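PDB 3ISP: HTH-type transcriptional regulator Rv1985c/MT2039 from Mycobacterium tuberculosis, which is a DNA-binding LysR-family transcriptional regulator that probably activates expression of the exporter LysE and represses its own gene. Local coordinates for residues R171-R176 with L235-F240; E79-A84 with S275-R280. All blocks are in the same frame, centred on the assembly; numbering follows the deposited sequence.

Interaction 1: R171-R176 with L235-F240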
loop_
_atom_site.group_PDB
_atom_site.type_symbol
_atom_site.label_atom_id
_atom_site.label_comp_id
_atom_site.label_asym_id
_atom_site.label_seq_id
_atom_site.Cartn_x
_atom_site.Cartn_y
_atom_site.Cartn_z
ATOM N N ARG A 171 -38.561 5.575 -2.307
ATOM C CA ARG A 171 -39.602 4.954 -3.126
ATOM C C ARG A 171 -39.394 5.187 -4.625
ATOM O O ARG A 171 -39.560 4.258 -5.429
ATOM C CB ARG A 171 -40.999 5.414 -2.688
ATOM C CG ARG A 171 -41.156 5.548 -1.191
ATOM C CD ARG A 171 -42.587 5.335 -0.745
ATOM N NE ARG A 171 -42.683 5.343 0.715
ATOM C CZ ARG A 171 -43.455 4.519 1.423
ATOM N NH1 ARG A 171 -44.198 3.605 0.808
ATOM N NH2 ARG A 171 -43.473 4.601 2.749
ATOM N N PRO A 172 -39.037 6.427 -5.009
ATOM C CA PRO A 172 -38.664 6.672 -6.405
ATOM C C PRO A 172 -37.603 5.687 -6.884
ATOM O O PRO A 172 -37.760 5.122 -7.968
ATOM C CB PRO A 172 -38.109 8.094 -6.370
ATOM C CG PRO A 172 -38.876 8.748 -5.274
ATOM C CD PRO A 172 -39.061 7.677 -4.226
ATOM N N PHE A 173 -36.558 5.462 -6.090
ATOM C CA PHE A 173 -35.551 4.470 -6.474
ATOM C C PHE A 173 -36.131 3.070 -6.694
ATOM O O PHE A 173 -35.758 2.391 -7.653
ATOM C CB PHE A 173 -34.374 4.377 -5.491
ATOM C CG PHE A 173 -33.366 3.345 -5.901
ATOM C CD1 PHE A 173 -32.321 3.678 -6.751
ATOM C CD2 PHE A 173 -33.502 2.029 -5.505
ATOM C CE1 PHE A 173 -31.407 2.721 -7.169
ATOM C CE2 PHE A 173 -32.592 1.073 -5.922
ATOM C CZ PHE A 173 -31.540 1.423 -6.757
ATOM N N VAL A 174 -37.017 2.635 -5.798
ATOM C CA VAL A 174 -37.663 1.336 -5.957
ATOM C C VAL A 174 -38.509 1.281 -7.218
ATOM O O VAL A 174 -38.367 0.347 -8.003
ATOM C CB VAL A 174 -38.534 0.951 -4.750
ATOM C CG1 VAL A 174 -39.382 -0.260 -5.089
ATOM C CG2 VAL A 174 -37.660 0.654 -3.543
ATOM N N GLN A 175 -39.380 2.275 -7.415
ATOM C CA GLN A 175 -40.147 2.380 -8.660
ATOM C C GLN A 175 -39.253 2.191 -9.878
ATOM O O GLN A 175 -39.488 1.310 -10.703
ATOM C CB GLN A 175 -40.878 3.725 -8.778
ATOM C CG GLN A 175 -42.311 3.772 -8.199
ATOM C CD GLN A 175 -43.294 2.849 -8.930
ATOM O OE1 GLN A 175 -44.297 3.305 -9.500
ATOM N NE2 GLN A 175 -43.006 1.544 -8.915
ATOM N N ARG A 176 -38.219 3.011 -9.994
ATOM C CA ARG A 176 -37.413 2.983 -11.202
ATOM C C ARG A 176 -36.638 1.671 -11.356
ATOM O O ARG A 176 -36.512 1.147 -12.458
ATOM C CB ARG A 176 -36.491 4.217 -11.278
ATOM C CG ARG A 176 -35.540 4.259 -12.492
ATOM C CD ARG A 176 -36.292 4.240 -13.832
ATOM N NE ARG A 176 -35.423 3.915 -14.969
ATOM C CZ ARG A 176 -34.836 2.727 -15.151
ATOM N NH1 ARG A 176 -35.006 1.753 -14.265
ATOM N NH2 ARG A 176 -34.064 2.509 -16.211
ATOM N N LEU A 235 -30.119 7.870 -5.468
ATOM C CA LEU A 235 -28.939 7.388 -6.186
ATOM C C LEU A 235 -28.816 5.864 -6.221
ATOM O O LEU A 235 -28.354 5.293 -7.211
ATOM C CB LEU A 235 -27.668 7.982 -5.587
ATOM C CG LEU A 235 -27.104 9.206 -6.300
ATOM C CD1 LEU A 235 -25.741 9.594 -5.714
ATOM C CD2 LEU A 235 -26.995 8.910 -7.789
ATOM N N GLY A 236 -29.211 5.205 -5.136
ATOM C CA GLY A 236 -29.049 3.766 -5.033
ATOM C C GLY A 236 -29.555 3.215 -3.719
ATOM O O GLY A 236 -29.966 3.982 -2.853
ATOM N N TRP A 237 -29.539 1.892 -3.574
ATOM C CA TRP A 237 -29.869 1.257 -2.291
ATOM C C TRP A 237 -28.578 1.000 -1.509
ATOM O O TRP A 237 -27.501 0.861 -2.103
ATOM C CB TRP A 237 -30.654 -0.060 -2.479
ATOM C CG TRP A 237 -29.836 -1.173 -3.098
ATOM C CD1 TRP A 237 -29.645 -1.404 -4.424
ATOM C CD2 TRP A 237 -29.092 -2.180 -2.409
ATOM N NE1 TRP A 237 -28.828 -2.495 -4.609
ATOM C CE2 TRP A 237 -28.479 -2.988 -3.383
ATOM C CE3 TRP A 237 -28.878 -2.474 -1.061
ATOM C CZ2 TRP A 237 -27.673 -4.077 -3.050
ATOM C CZ3 TRP A 237 -28.077 -3.556 -0.741
ATOM C CH2 TRP A 237 -27.482 -4.338 -1.731
ATOM N N GLY A 238 -28.696 0.942 -0.183
ATOM C CA GLY A 238 -27.557 0.722 0.690
ATOM C C GLY A 238 -27.939 0.241 2.081
ATOM O O GLY A 238 -29.092 0.356 2.490
ATOM N N MET A 239 -26.971 -0.298 2.816
ATOM C CA MET A 239 -27.236 -0.790 4.162
ATOM C C MET A 239 -27.131 0.316 5.223
ATOM O O MET A 239 -26.107 1.000 5.344
ATOM C CB MET A 239 -26.295 -1.945 4.492
ATOM C CG MET A 239 -26.133 -2.963 3.382
ATOM S SD MET A 239 -27.523 -4.080 3.200
ATOM C CE MET A 239 -28.245 -4.089 4.824
ATOM N N PHE A 240 -28.191 0.468 6.005
ATOM C CA PHE A 240 -28.283 1.525 7.004
ATOM C C PHE A 240 -28.502 0.984 8.406
ATOM O O PHE A 240 -29.349 0.122 8.624
ATOM C CB PHE A 240 -29.461 2.445 6.675
ATOM C CG PHE A 240 -29.141 3.527 5.682
ATOM C CD1 PHE A 240 -29.011 4.840 6.091
ATOM C CD2 PHE A 240 -28.990 3.237 4.342
ATOM C CE1 PHE A 240 -28.726 5.850 5.178
ATOM C CE2 PHE A 240 -28.714 4.243 3.428
ATOM C CZ PHE A 240 -28.581 5.552 3.849
#
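Phe-173 turns its CG anti to the backbone N (chi1 179°), and this swings the benzyl group off the helix 171-177 onto the backbone at Gly-236 and Trp-237. Trp-237 sets its own CG between its backbone N and carbonyl carbon (chi1 68°), and with chi2 at -86° the edge of the indole, rather than a face, is turned to the phenyl ring. The flat face of Phe-173 lies over the peptide that joins Gly-236 to Trp-237. Gly-236 C sits 3.9 Å above the ring plane, over its centre, while Trp-237 N stands displaced toward the rim. Farther round the ring, Phe-173 CE1 is in van der Waals contact with Gly-236 CA at 3.3 Å. On its other flank, Phe-173 CE2 meets Trp-237 CB at 4.1 Å, and Phe-173 CZ comes to the indole edge at Trp-237 CD1, also 4.1 Å away. Leu-235 takes part through its carbonyl, with Leu-235 O 4.0 Å from Phe-173 CE1. The surroundings are largely aromatic and apolar: Phe-173 also meets the ring of His-177 and packs on Pro-191, and the indole of Trp-237 makes an edge-to-face contact with Phe-182. Main-chain bonds to Pro-191 and Leu-193 tie Trp-237 to the neighbouring loop, and Leu-235 packs on Gly-118 of the second subunit. No hydrogen bond joins the two segments, so in this buried contact within the substrate-binding-type domain the helix is held to the loop leading into strand 238-241 by shape and dispersion, with a phenyl face over a tilted peptide group.

Interaction 2: E79-A84 with S275-R280; sequences ESEALA and SPIIAR
Glu-81 and Ser-275 are joined by a hydrogen bond between a carboxylate and the residue that begins a helix. Ser-275 OG donates to Glu-81 OE1 at 2.6 Å, reaching it from above the carboxylate plane, 37° out of it. A second bond, from the main-chain Ile-277 N to Glu-81 OE2 at 2.9 Å, is doubtful, because OE2 is modelled too close to the Ile-277 side chain and its place is less certain. Glu-81 spans the gap because its chain is extended beyond CG (chi2 -167°).

Capping supplies the next kind of interaction. Ser-275 occupies the N-cap of helix 276-288, and its OG also accepts a weak bond of 3.4 Å from Ile-278 N. A negative carboxylate facing the amino end of a helix, where N-H groups point outward, is probably favoured electrostatically.

Van der Waals contact is modest. Pro-276 CD lies 3.4 Å from Glu-81 OE1, the two side chains running past each other in opposite directions, and an apolar touch brings Ile-277 CD1 to the aliphatic part of Glu-81 at CG, 3.8 Å away.

Glu-81 stands near the end of helix 66-82, and one turn earlier Leu-77 packs against Ser-275, Ile-277 and Ile-278. The start of helix 276-288 thus rests on the side of the long helix, whose Ala-82 also packs on Leu-71 of the third subunit.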
loop_
_atom_site.group_PDB
_atom_site.type_symbol
_atom_site.label_atom_id
_atom_site.label_comp_id
_atom_site.label_asym_id
_atom_site.label_seq_id
_atom_site.Cartn_x
_atom_site.Cartn_y
_atom_site.Cartn_z
ATOM N N GLU A 79 0.573 6.162 35.332
ATOM C CA GLU A 79 1.320 7.083 36.169
ATOM C C GLU A 79 0.478 8.264 36.667
ATOM O O GLU A 79 0.484 8.565 37.855
ATOM C CB GLU A 79 2.554 7.579 35.428
ATOM C CG GLU A 79 3.262 8.726 36.108
ATOM C CD GLU A 79 4.419 9.229 35.279
ATOM O OE1 GLU A 79 5.386 8.458 35.076
ATOM O OE2 GLU A 79 4.346 10.387 34.814
ATOM N N SER A 80 -0.254 8.922 35.772
ATOM C CA SER A 80 -0.988 10.120 36.173
ATOM C C SER A 80 -2.197 9.798 37.055
ATOM O O SER A 80 -2.699 10.656 37.776
ATOM C CB SER A 80 -1.341 11.024 34.969
ATOM O OG SER A 80 -2.439 10.547 34.210
ATOM N N GLU A 81 -2.645 8.553 37.018
ATOM C CA GLU A 81 -3.673 8.102 37.945
ATOM C C GLU A 81 -3.115 7.698 39.311
ATOM O O GLU A 81 -3.731 7.958 40.339
ATOM C CB GLU A 81 -4.420 6.918 37.359
ATOM C CG GLU A 81 -5.454 7.298 36.354
ATOM C CD GLU A 81 -6.353 6.138 36.056
ATOM O OE1 GLU A 81 -5.849 4.991 36.080
ATOM O OE2 GLU A 81 -7.555 6.369 35.823
ATOM N N ALA A 82 -1.963 7.040 39.328
ATOM C CA ALA A 82 -1.384 6.609 40.587
ATOM C C ALA A 82 -0.998 7.829 41.396
ATOM O O ALA A 82 -0.950 7.795 42.620
ATOM C CB ALA A 82 -0.172 5.719 40.349
ATOM N N LEU A 83 -0.728 8.920 40.701
ATOM C CA LEU A 83 -0.309 10.140 41.363
ATOM C C LEU A 83 -1.485 11.097 41.565
ATOM O O LEU A 83 -1.331 12.195 42.092
ATOM C CB LEU A 83 0.858 10.780 40.598
ATOM C CG LEU A 83 0.748 12.202 40.075
ATOM C CD1 LEU A 83 2.111 12.703 39.656
ATOM C CD2 LEU A 83 -0.222 12.235 38.914
ATOM N N ALA A 84 -2.667 10.664 41.157
ATOM C CA ALA A 84 -3.882 11.398 41.469
ATOM C C ALA A 84 -4.645 10.655 42.564
ATOM O O ALA A 84 -5.460 11.239 43.274
ATOM C CB ALA A 84 -4.739 11.567 40.225
ATOM N N SER A 275 -7.487 0.730 35.760
ATOM C CA SER A 275 -7.602 2.169 35.639
ATOM C C SER A 275 -9.010 2.601 35.978
ATOM O O SER A 275 -9.963 2.220 35.313
ATOM C CB SER A 275 -7.244 2.617 34.227
ATOM O OG SER A 275 -7.206 4.026 34.141
ATOM N N PRO A 276 -9.150 3.376 37.046
ATOM C CA PRO A 276 -10.472 3.929 37.328
ATOM C C PRO A 276 -11.033 4.688 36.119
ATOM O O PRO A 276 -12.233 4.598 35.863
ATOM C CB PRO A 276 -10.207 4.856 38.513
ATOM C CG PRO A 276 -9.057 4.200 39.216
ATOM C CD PRO A 276 -8.187 3.634 38.128
ATOM N N ILE A 277 -10.197 5.397 35.365
ATOM C CA ILE A 277 -10.712 6.106 34.192
ATOM C C ILE A 277 -11.179 5.135 33.110
ATOM O O ILE A 277 -12.264 5.299 32.566
ATOM C CB ILE A 277 -9.717 7.121 33.591
ATOM C CG1 ILE A 277 -9.231 8.100 34.650
ATOM C CG2 ILE A 277 -10.394 7.936 32.516
ATOM C CD1 ILE A 277 -8.062 8.957 34.188
ATOM N N ILE A 278 -10.376 4.126 32.800
ATOM C CA ILE A 278 -10.794 3.125 31.817
ATOM C C ILE A 278 -12.118 2.431 32.185
ATOM O O ILE A 278 -13.096 2.507 31.444
ATOM C CB ILE A 278 -9.716 2.059 31.576
ATOM C CG1 ILE A 278 -8.429 2.720 31.083
ATOM C CG2 ILE A 278 -10.207 1.030 30.573
ATOM C CD1 ILE A 278 -8.657 3.784 30.046
ATOM N N ALA A 279 -12.147 1.753 33.323
ATOM C CA ALA A 279 -13.370 1.104 33.778
ATOM C C ALA A 279 -14.580 2.036 33.670
ATOM O O ALA A 279 -15.645 1.633 33.196
ATOM C CB ALA A 279 -13.207 0.587 35.203
ATOM N N ARG A 280 -14.419 3.283 34.105
ATOM C CA ARG A 280 -15.508 4.249 34.020
ATOM C C ARG A 280 -15.962 4.489 32.583
ATOM O O ARG A 280 -17.153 4.415 32.292
ATOM C CB ARG A 280 -15.120 5.569 34.677
ATOM C CG ARG A 280 -16.096 6.694 34.414
ATOM C CD ARG A 280 -15.621 7.974 35.063
ATOM N NE ARG A 280 -14.847 7.697 36.275
ATOM C CZ ARG A 280 -13.543 7.939 36.399
ATOM N NH1 ARG A 280 -12.868 8.477 35.379
ATOM N NH2 ARG A 280 -12.919 7.649 37.540
#

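Interactions 1 and 2 lie on opposite sides of the chain's centre, their own centres about 49 Å apart and their nearest atoms about 27 Å apart. Along the sequence the pair is nested: residues 171-176 and 235-240 both fall inside the long loop closed by 79-84 and 275-280. Interaction 1 stays within the LysR substrate-binding domain, where it joins helix 171-177 to the loop leading into strand 238-241, an outermost strand of the chain's six-stranded mixed sheet. Interaction 2 instead links the long helix 66-82, probably the linker helix of the LysR family, to helix 276-288 of that domain. One contact therefore lies within the domain, whereas the other joins it to the long helix.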